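Local coordinates for protein endo-beta-N-acetylglucosaminidase F1 (Bacteroides thetaiotaomicron VPI-5482, PDB 6TCV) that probably hydrolyses the bond between the two core N-acetylglucosamines of high-mannose N-glycans, at residues A[348-359]-A[365-376]; A[408-418]-A[430-438]. The protein carries 2 engineered substitutions. All coordinates share one frame; numbering follows the deposited sequence. Where two conformers were deposited one is given.

Overall arrangement
Interaction 1 lies within the barrel, where residues 348-359 and 365-376 carry two neighbouring parallel strands; interaction 2 lies nearer the surface, where the short helix 411-416 and the turn before it pack on residues 430-438 close to the C-terminus. Their centres are about 23 Å apart. The first is largely buried and rich in hydrogen bonds, with serine hydroxyls and ordered water filling in where the strand pairing stops, and its far end reaches the bound glycan. The second is only partly buried and rests on prolines, aromatic rings and aliphatic groups. They meet mainly through R417, whose NH1 probably hydrogen-bonds E376 O while its guanidinium packs on M375, with L418 also packing on M375.

Interaction 1. Residues A[348-359]-A[365-376]. With NAG (2-acetamido-2-deoxy-beta-D-glucopyranose), chain B; NAG (2-acetamido-2-deoxy-beta-D-glucopyranose), chain C.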
# COMPACT_ATOMS: atom_id res chain seq x y z
N ILE A 348 -0.52 5.21 -7.96
CA ILE A 348 -0.66 5.69 -6.58
C ILE A 348 -1.89 4.97 -6.01
O ILE A 348 -3.04 5.32 -6.34
CB ILE A 348 -0.81 7.22 -6.46
CG1 ILE A 348 0.31 7.99 -7.18
CG2 ILE A 348 -0.92 7.58 -4.96
CD1 ILE A 348 1.61 7.86 -6.49
N ASP A 349 -1.66 3.99 -5.13
CA ASP A 349 -2.76 3.27 -4.53
C ASP A 349 -3.37 4.04 -3.37
O ASP A 349 -4.60 3.98 -3.19
CB ASP A 349 -2.26 1.92 -4.07
CG ASP A 349 -1.88 1.06 -5.22
OD1 ASP A 349 -2.78 0.66 -5.98
OD2 ASP A 349 -0.66 0.76 -5.40
N ILE A 350 -2.55 4.71 -2.56
CA ILE A 350 -3.01 5.44 -1.39
C ILE A 350 -2.14 6.68 -1.27
O ILE A 350 -0.91 6.57 -1.36
CB ILE A 350 -2.92 4.62 -0.07
CG1 ILE A 350 -3.51 3.21 -0.22
CG2 ILE A 350 -3.64 5.36 1.06
CD1 ILE A 350 -3.26 2.31 0.98
N VAL A 351 -2.76 7.82 -1.00
CA VAL A 351 -2.04 9.05 -0.65
C VAL A 351 -2.56 9.52 0.71
O VAL A 351 -3.78 9.62 0.94
CB VAL A 351 -2.12 10.14 -1.75
CG1 VAL A 351 -3.53 10.47 -2.18
CG2 VAL A 351 -1.36 11.41 -1.31
N VAL A 352 -1.64 9.82 1.62
CA VAL A 352 -1.96 10.30 2.95
C VAL A 352 -1.37 11.69 3.13
O VAL A 352 -0.21 11.93 2.75
CB VAL A 352 -1.53 9.29 4.06
CG1 VAL A 352 -2.24 7.96 3.86
CG2 VAL A 352 -0.00 9.09 4.15
N ALA A 353 -2.10 12.56 3.84
CA ALA A 353 -1.71 13.95 3.92
C ALA A 353 -1.13 14.25 5.28
O ALA A 353 -1.15 13.43 6.18
CB ALA A 353 -2.97 14.82 3.72
N ASN A 354 -0.56 15.44 5.41
CA ASN A 354 0.00 15.91 6.68
C ASN A 354 -1.10 16.01 7.74
O ASN A 354 -2.30 16.17 7.45
CB ASN A 354 0.73 17.24 6.49
CG ASN A 354 1.58 17.58 7.68
OD1 ASN A 354 2.15 16.64 8.24
ND2 ASN A 354 1.71 18.81 8.04
N TYR A 355 -0.66 15.91 9.00
CA TYR A 355 -1.55 15.97 10.14
C TYR A 355 -2.37 17.27 10.04
O TYR A 355 -1.81 18.36 9.89
CB TYR A 355 -0.73 15.91 11.46
CG TYR A 355 0.38 14.88 11.30
CD1 TYR A 355 0.13 13.51 11.25
CD2 TYR A 355 1.72 15.30 11.12
CE1 TYR A 355 1.20 12.61 10.99
CE2 TYR A 355 2.72 14.42 10.85
CZ TYR A 355 2.48 13.11 10.82
OH TYR A 355 3.57 12.28 10.55
N GLY A 356 -3.69 17.15 10.17
CA GLY A 356 -4.59 18.28 10.10
C GLY A 356 -5.16 18.56 8.73
O GLY A 356 -6.02 19.45 8.61
N SER A 357 -4.71 17.85 7.70
CA SER A 357 -5.19 18.04 6.34
C SER A 357 -5.84 16.76 5.83
O SER A 357 -5.62 15.67 6.37
CB SER A 357 -4.01 18.34 5.39
OG SER A 357 -3.38 19.61 5.66
N ALA A 358 -6.61 16.88 4.75
CA ALA A 358 -7.09 15.72 3.99
C ALA A 358 -6.32 15.64 2.67
O ALA A 358 -5.94 16.66 2.07
CB ALA A 358 -8.59 15.83 3.64
N ALA A 359 -6.03 14.42 2.20
CA ALA A 359 -5.40 14.23 0.90
C ALA A 359 -6.39 14.52 -0.22
O ALA A 359 -7.60 14.41 -0.03
CB ALA A 359 -4.87 12.79 0.81
N MET A 365 -7.85 9.33 -10.08
CA MET A 365 -8.08 8.89 -8.72
C MET A 365 -9.32 9.59 -8.17
O MET A 365 -9.78 10.61 -8.70
CB MET A 365 -6.93 9.37 -7.83
CG MET A 365 -5.59 8.81 -8.21
SD MET A 365 -4.19 9.59 -7.37
CE MET A 365 -4.39 8.98 -5.68
N THR A 366 -9.90 9.00 -7.14
CA THR A 366 -10.98 9.59 -6.36
C THR A 366 -10.53 9.72 -4.92
O THR A 366 -9.46 9.26 -4.52
CB THR A 366 -12.29 8.80 -6.46
OG1 THR A 366 -12.20 7.65 -5.62
CG2 THR A 366 -12.65 8.46 -7.93
N LYS A 367 -11.39 10.30 -4.08
CA LYS A 367 -11.10 10.36 -2.66
C LYS A 367 -11.05 8.98 -2.00
O LYS A 367 -10.57 8.89 -0.88
CB LYS A 367 -12.05 11.32 -1.96
CG LYS A 367 -11.64 12.79 -2.16
CD LYS A 367 -12.69 13.74 -1.57
CE LYS A 367 -13.87 13.88 -2.52
NZ LYS A 367 -14.93 14.73 -1.93
N LYS A 368 -11.52 7.93 -2.67
CA LYS A 368 -11.32 6.59 -2.13
C LYS A 368 -9.86 6.23 -1.96
O LYS A 368 -9.54 5.36 -1.12
CB LYS A 368 -12.07 5.56 -3.00
CG LYS A 368 -13.58 5.68 -2.95
CD LYS A 368 -14.11 5.33 -1.56
CE LYS A 368 -15.62 5.21 -1.57
NZ LYS A 368 -16.19 6.52 -2.01
N GLN A 369 -8.95 6.85 -2.72
CA GLN A 369 -7.51 6.61 -2.57
C GLN A 369 -6.87 7.56 -1.59
O GLN A 369 -5.63 7.55 -1.44
CB GLN A 369 -6.81 6.71 -3.92
CG GLN A 369 -7.10 5.56 -4.87
CD GLN A 369 -8.39 5.73 -5.63
OE1 GLN A 369 -8.53 6.70 -6.36
NE2 GLN A 369 -9.28 4.76 -5.54
N CYS A 370 -7.66 8.36 -0.87
CA CYS A 370 -7.15 9.46 -0.06
C CYS A 370 -7.52 9.35 1.41
O CYS A 370 -8.59 8.87 1.76
CB CYS A 370 -7.73 10.80 -0.54
SG CYS A 370 -7.27 11.26 -2.23
N SER A 371 -6.61 9.82 2.26
CA SER A 371 -6.92 10.01 3.68
C SER A 371 -7.81 11.22 3.92
O SER A 371 -7.61 12.27 3.32
CB SER A 371 -5.61 10.18 4.46
OG SER A 371 -4.88 11.31 4.11
N GLY A 372 -8.76 11.07 4.83
CA GLY A 372 -9.61 12.18 5.27
C GLY A 372 -9.20 12.78 6.61
O GLY A 372 -9.71 13.83 7.00
N ILE A 373 -8.29 12.12 7.31
CA ILE A 373 -7.74 12.58 8.59
C ILE A 373 -6.36 11.95 8.70
O ILE A 373 -6.14 10.83 8.24
CB ILE A 373 -8.64 12.20 9.79
CG1 ILE A 373 -8.18 12.94 11.05
CG2 ILE A 373 -8.71 10.67 9.97
CD1 ILE A 373 -9.04 12.53 12.27
N SER A 374 -5.44 12.68 9.30
CA SER A 374 -4.11 12.22 9.67
C SER A 374 -3.86 12.63 11.11
O SER A 374 -3.65 13.82 11.41
CB SER A 374 -3.01 12.79 8.74
OG SER A 374 -3.26 12.25 7.41
N MET A 375 -3.63 11.63 11.95
CA MET A 375 -3.51 11.84 13.39
C MET A 375 -2.07 11.59 13.81
O MET A 375 -1.53 10.50 13.59
CB MET A 375 -4.43 10.87 14.14
CG MET A 375 -5.90 11.10 13.88
SD MET A 375 -7.03 9.88 14.66
CE MET A 375 -6.84 8.55 13.47
N GLU A 376 -1.45 12.61 14.42
CA GLU A 376 -0.08 12.50 14.95
C GLU A 376 -0.25 11.99 16.38
O GLU A 376 -0.68 12.74 17.28
CB GLU A 376 0.63 13.85 14.91
CG GLU A 376 2.09 13.80 14.49
CD GLU A 376 3.00 13.04 15.44
OE1 GLU A 376 2.49 12.43 16.42
OE2 GLU A 376 4.22 13.05 15.22
C1 NAG B . 6.73 14.52 9.51
C2 NAG B . 7.32 13.18 9.13
C3 NAG B . 8.28 12.59 10.17
C4 NAG B . 8.25 13.42 11.44
C5 NAG B . 6.80 13.68 11.81
C6 NAG B . 6.61 14.37 13.16
C7 NAG B . 6.22 11.49 7.71
C8 NAG B . 4.99 10.62 7.55
N2 NAG B . 6.26 12.24 8.81
O3 NAG B . 9.60 12.57 9.64
O4 NAG B . 8.87 12.65 12.48
O5 NAG B . 6.18 14.54 10.83
O6 NAG B . 5.27 14.68 13.36
O7 NAG B . 7.13 11.53 6.87
C1 NAG C . 7.81 19.63 9.42
C2 NAG C . 8.68 18.88 10.40
C3 NAG C . 8.83 17.43 9.97
C4 NAG C . 7.46 16.83 9.75
C5 NAG C . 6.75 17.64 8.68
C6 NAG C . 5.43 17.09 8.22
C7 NAG C . 10.40 20.35 11.33
C8 NAG C . 11.75 20.99 11.07
N2 NAG C . 10.01 19.49 10.42
O3 NAG C . 9.57 16.75 10.98
O4 NAG C . 7.73 15.48 9.33
O5 NAG C . 6.57 18.95 9.21
O6 NAG C . 4.58 16.92 9.38
O7 NAG C . 9.72 20.62 12.31
O HOH W 1 -6.04 15.41 10.15
O HOH W 2 -5.48 13.03 5.99
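The methyl CE of M365 reaches I348 CG2 (3.8 Å) and V351 CG1, its chain bent at chi3 (71°), and C370 SG touches the same V351 branch. Beside them a single parallel bridge forms: V351 N donates to Q369 O and V351 O accepts from S371 N. Serines then replace strand pairing. S371 OG accepts from A353 N at 3.1 Å, whereas S374 OG approaches A353 O from above the carbonyl plane (2.7 Å). An ordered water donates to S374 OG and S357 O and hydrogen-bonds S371 OG at 2.6 Å. After the type II turn N354-S357, A359 N returns to S371 O. At the glycan end, E376 CG lies 3.5 Å from the Y355 ring centroid, a CH-pi contact, and E376 OE2 accepts from O6 of the chain B NAG (2.7 Å). Y355 OH accepts nearly straight from that sugar's N2 (166°), and N354 OD1 from O6 of the chain C NAG, whose O4 carries C1 of the chain B NAG. N354, Y355 and E376 grip both core GlcNAc units of the substrate, across the linkage probably cleaved. Strand 350-353 also pairs with 324-329, and 371-376 with 400-404, in a curled, mainly parallel sheet consistent with a (beta/alpha)8 barrel.

Interaction 2. Residues A[408-418]-A[430-438]; sequences PAKYGSVFSRL and VAAPTIFYK
F415 projects from helix 411-416 toward P433, and its ring is the flat surface on which the proline lies. From CB the side chain leaves with CG anti to the carbonyl carbon (chi1 -79°), which carries the ring out toward residues 430-433. F415 CG is met by P433 CD at 3.7 Å, and CD1 by P433 CG. CD2 lies along the other flank, near A431 O and V430 CG1. Further out, F415 CE1 packs on P433 CG (3.6 Å), while F415 CE2 has A431 O at 3.4 Å, obliquely placed, and V430 CG1 at the ring edge; CZ, at the tip, meets P433 CB. The pyrrolidine thus lies over one face, its CD 3.5 Å from the F415 ring centroid and 2° off the ring normal, a proline CH-pi contact.

Helix 411-416 follows strand 400-404 of the barrel, and the opposing segment is mostly extended coil that leads into strand 435-436, paired antiparallel with 445-446. F187 also stacks on F415. One helical turn earlier, Y411 slides past P433 with Y411 CD2 at 3.9 Å from P433 CG. Its ring is held between P408 CA over one face and F415 CE1 over the opposite one, and its hydroxyl hydrogen-bonds S186, which also bonds I435 O. P408 CB in turn packs 3.7 Å from F436 CD2, the two side chains crossing at about a right angle. Beyond F415, L418 CB touches V430 CG2, and a water bridges the backbones there, donating to L418 O and accepting from V430 N.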
# COMPACT_ATOMS: atom_id res chain seq x y z
N PRO A 408 2.78 2.27 23.19
CA PRO A 408 2.00 1.76 24.33
C PRO A 408 1.90 2.74 25.49
O PRO A 408 0.84 2.84 26.11
CB PRO A 408 2.75 0.47 24.69
CG PRO A 408 3.34 0.01 23.36
CD PRO A 408 3.72 1.26 22.64
N ALA A 409 2.96 3.49 25.79
CA ALA A 409 2.91 4.44 26.89
C ALA A 409 1.87 5.53 26.68
O ALA A 409 1.50 6.21 27.66
CB ALA A 409 4.28 5.05 27.18
N LYS A 410 1.49 5.79 25.44
CA LYS A 410 0.50 6.81 25.13
C LYS A 410 -0.82 6.20 24.68
O LYS A 410 -1.67 6.90 24.11
CB LYS A 410 1.00 7.81 24.08
CG LYS A 410 2.25 8.55 24.53
CD LYS A 410 2.66 9.64 23.54
CE LYS A 410 3.86 10.41 24.05
NZ LYS A 410 3.52 11.28 25.21
N TYR A 411 -1.08 4.93 24.98
CA TYR A 411 -2.32 4.32 24.51
C TYR A 411 -3.54 5.01 25.09
O TYR A 411 -4.58 5.03 24.43
CB TYR A 411 -2.36 2.83 24.85
CG TYR A 411 -1.72 1.87 23.84
CD1 TYR A 411 -1.13 2.32 22.68
CD2 TYR A 411 -1.78 0.51 24.04
CE1 TYR A 411 -0.60 1.42 21.72
CE2 TYR A 411 -1.25 -0.38 23.11
CZ TYR A 411 -0.63 0.10 21.99
OH TYR A 411 -0.09 -0.78 21.06
N GLY A 412 -3.51 5.55 26.30
CA GLY A 412 -4.66 6.27 26.78
C GLY A 412 -5.06 7.40 25.84
O GLY A 412 -6.24 7.59 25.51
N SER A 413 -4.08 8.20 25.42
CA SER A 413 -4.33 9.26 24.44
C SER A 413 -4.78 8.71 23.10
O SER A 413 -5.78 9.19 22.52
CB SER A 413 -3.01 10.05 24.25
OG SER A 413 -3.19 11.06 23.30
N VAL A 414 -4.05 7.74 22.57
CA VAL A 414 -4.36 7.21 21.24
C VAL A 414 -5.80 6.69 21.20
O VAL A 414 -6.58 7.02 20.31
CB VAL A 414 -3.35 6.11 20.84
CG1 VAL A 414 -3.74 5.45 19.52
CG2 VAL A 414 -1.94 6.65 20.75
N PHE A 415 -6.16 5.84 22.17
CA PHE A 415 -7.48 5.24 22.14
C PHE A 415 -8.57 6.24 22.45
O PHE A 415 -9.70 6.11 21.95
CB PHE A 415 -7.54 4.02 23.06
CG PHE A 415 -6.91 2.79 22.43
CD1 PHE A 415 -5.53 2.55 22.49
CD2 PHE A 415 -7.70 1.88 21.69
CE1 PHE A 415 -4.93 1.47 21.90
CE2 PHE A 415 -7.12 0.77 21.10
CZ PHE A 415 -5.76 0.56 21.20
N SER A 416 -8.28 7.26 23.28
CA SER A 416 -9.27 8.32 23.48
C SER A 416 -9.66 8.92 22.13
O SER A 416 -10.85 9.20 21.89
CB SER A 416 -8.76 9.40 24.47
OG SER A 416 -7.86 10.35 23.92
N ARG A 417 -8.70 9.06 21.23
CA ARG A 417 -8.92 9.70 19.95
C ARG A 417 -9.59 8.77 18.95
O ARG A 417 -9.94 9.24 17.85
CB ARG A 417 -7.60 10.24 19.40
CG ARG A 417 -6.99 11.31 20.29
CD ARG A 417 -5.57 11.61 19.87
NE ARG A 417 -5.54 12.29 18.57
CZ ARG A 417 -4.41 12.63 17.95
NH1 ARG A 417 -3.25 12.32 18.51
NH2 ARG A 417 -4.46 13.28 16.81
N LEU A 418 -9.87 7.54 19.33
CA LEU A 418 -10.54 6.57 18.46
C LEU A 418 -11.94 6.27 18.99
O LEU A 418 -12.61 5.40 18.45
CB LEU A 418 -9.74 5.26 18.35
CG LEU A 418 -8.34 5.43 17.78
CD1 LEU A 418 -7.56 4.16 17.82
CD2 LEU A 418 -8.42 5.94 16.31
N VAL A 430 -13.95 0.84 18.52
CA VAL A 430 -12.64 0.31 18.91
C VAL A 430 -12.68 -0.13 20.36
O VAL A 430 -13.25 0.55 21.24
CB VAL A 430 -11.58 1.38 18.69
CG1 VAL A 430 -10.24 0.90 19.15
CG2 VAL A 430 -11.55 1.78 17.21
N ALA A 431 -12.14 -1.31 20.63
CA ALA A 431 -12.09 -1.85 21.99
C ALA A 431 -10.85 -1.31 22.73
O ALA A 431 -9.82 -1.05 22.15
CB ALA A 431 -11.94 -3.39 21.92
N ALA A 432 -10.99 -1.23 24.05
CA ALA A 432 -9.84 -0.89 24.87
C ALA A 432 -8.74 -1.94 24.72
O ALA A 432 -9.04 -3.13 24.64
CB ALA A 432 -10.25 -0.79 26.34
N PRO A 433 -7.47 -1.53 24.68
CA PRO A 433 -6.38 -2.49 24.52
C PRO A 433 -6.14 -3.31 25.76
O PRO A 433 -6.27 -2.86 26.90
CB PRO A 433 -5.15 -1.64 24.24
CG PRO A 433 -5.44 -0.36 24.92
CD PRO A 433 -6.95 -0.14 24.76
N THR A 434 -5.78 -4.55 25.54
CA THR A 434 -5.41 -5.47 26.61
C THR A 434 -4.00 -6.00 26.49
O THR A 434 -3.51 -6.56 27.48
CB THR A 434 -6.37 -6.66 26.65
OG1 THR A 434 -6.25 -7.31 25.41
CG2 THR A 434 -7.80 -6.26 26.92
N ILE A 435 -3.33 -5.85 25.36
CA ILE A 435 -1.92 -6.24 25.30
C ILE A 435 -1.12 -5.19 24.56
O ILE A 435 -1.65 -4.30 23.90
CB ILE A 435 -1.67 -7.64 24.69
CG1 ILE A 435 -2.41 -7.84 23.36
CG2 ILE A 435 -2.06 -8.76 25.70
CD1 ILE A 435 -1.99 -7.02 22.18
N PHE A 436 0.19 -5.32 24.67
CA PHE A 436 1.16 -4.51 23.94
C PHE A 436 2.43 -5.33 23.79
O PHE A 436 2.60 -6.37 24.42
CB PHE A 436 1.43 -3.15 24.66
CG PHE A 436 2.36 -3.25 25.83
CD1 PHE A 436 1.89 -3.68 27.08
CD2 PHE A 436 3.72 -2.96 25.70
CE1 PHE A 436 2.74 -3.81 28.14
CE2 PHE A 436 4.55 -3.10 26.78
CZ PHE A 436 4.06 -3.54 27.96
N TYR A 437 3.32 -4.83 22.95
CA TYR A 437 4.60 -5.47 22.65
C TYR A 437 5.73 -4.49 22.92
O TYR A 437 5.62 -3.30 22.60
CB TYR A 437 4.64 -5.92 21.19
CG TYR A 437 3.64 -7.03 20.91
CD1 TYR A 437 2.31 -6.76 20.65
CD2 TYR A 437 4.05 -8.32 20.86
CE1 TYR A 437 1.41 -7.77 20.36
CE2 TYR A 437 3.15 -9.36 20.57
CZ TYR A 437 1.84 -9.05 20.32
OH TYR A 437 0.98 -10.11 20.03
N LYS A 438 6.81 -5.02 23.45
CA LYS A 438 8.05 -4.31 23.66
C LYS A 438 8.93 -4.36 22.43
O LYS A 438 8.84 -5.28 21.62
CB LYS A 438 8.80 -4.85 24.90
CG LYS A 438 8.03 -4.72 26.21
CD LYS A 438 8.89 -5.13 27.40
CE LYS A 438 8.08 -4.87 28.69
NZ LYS A 438 9.05 -5.15 29.78
O HOH W 3 -14.61 3.61 17.95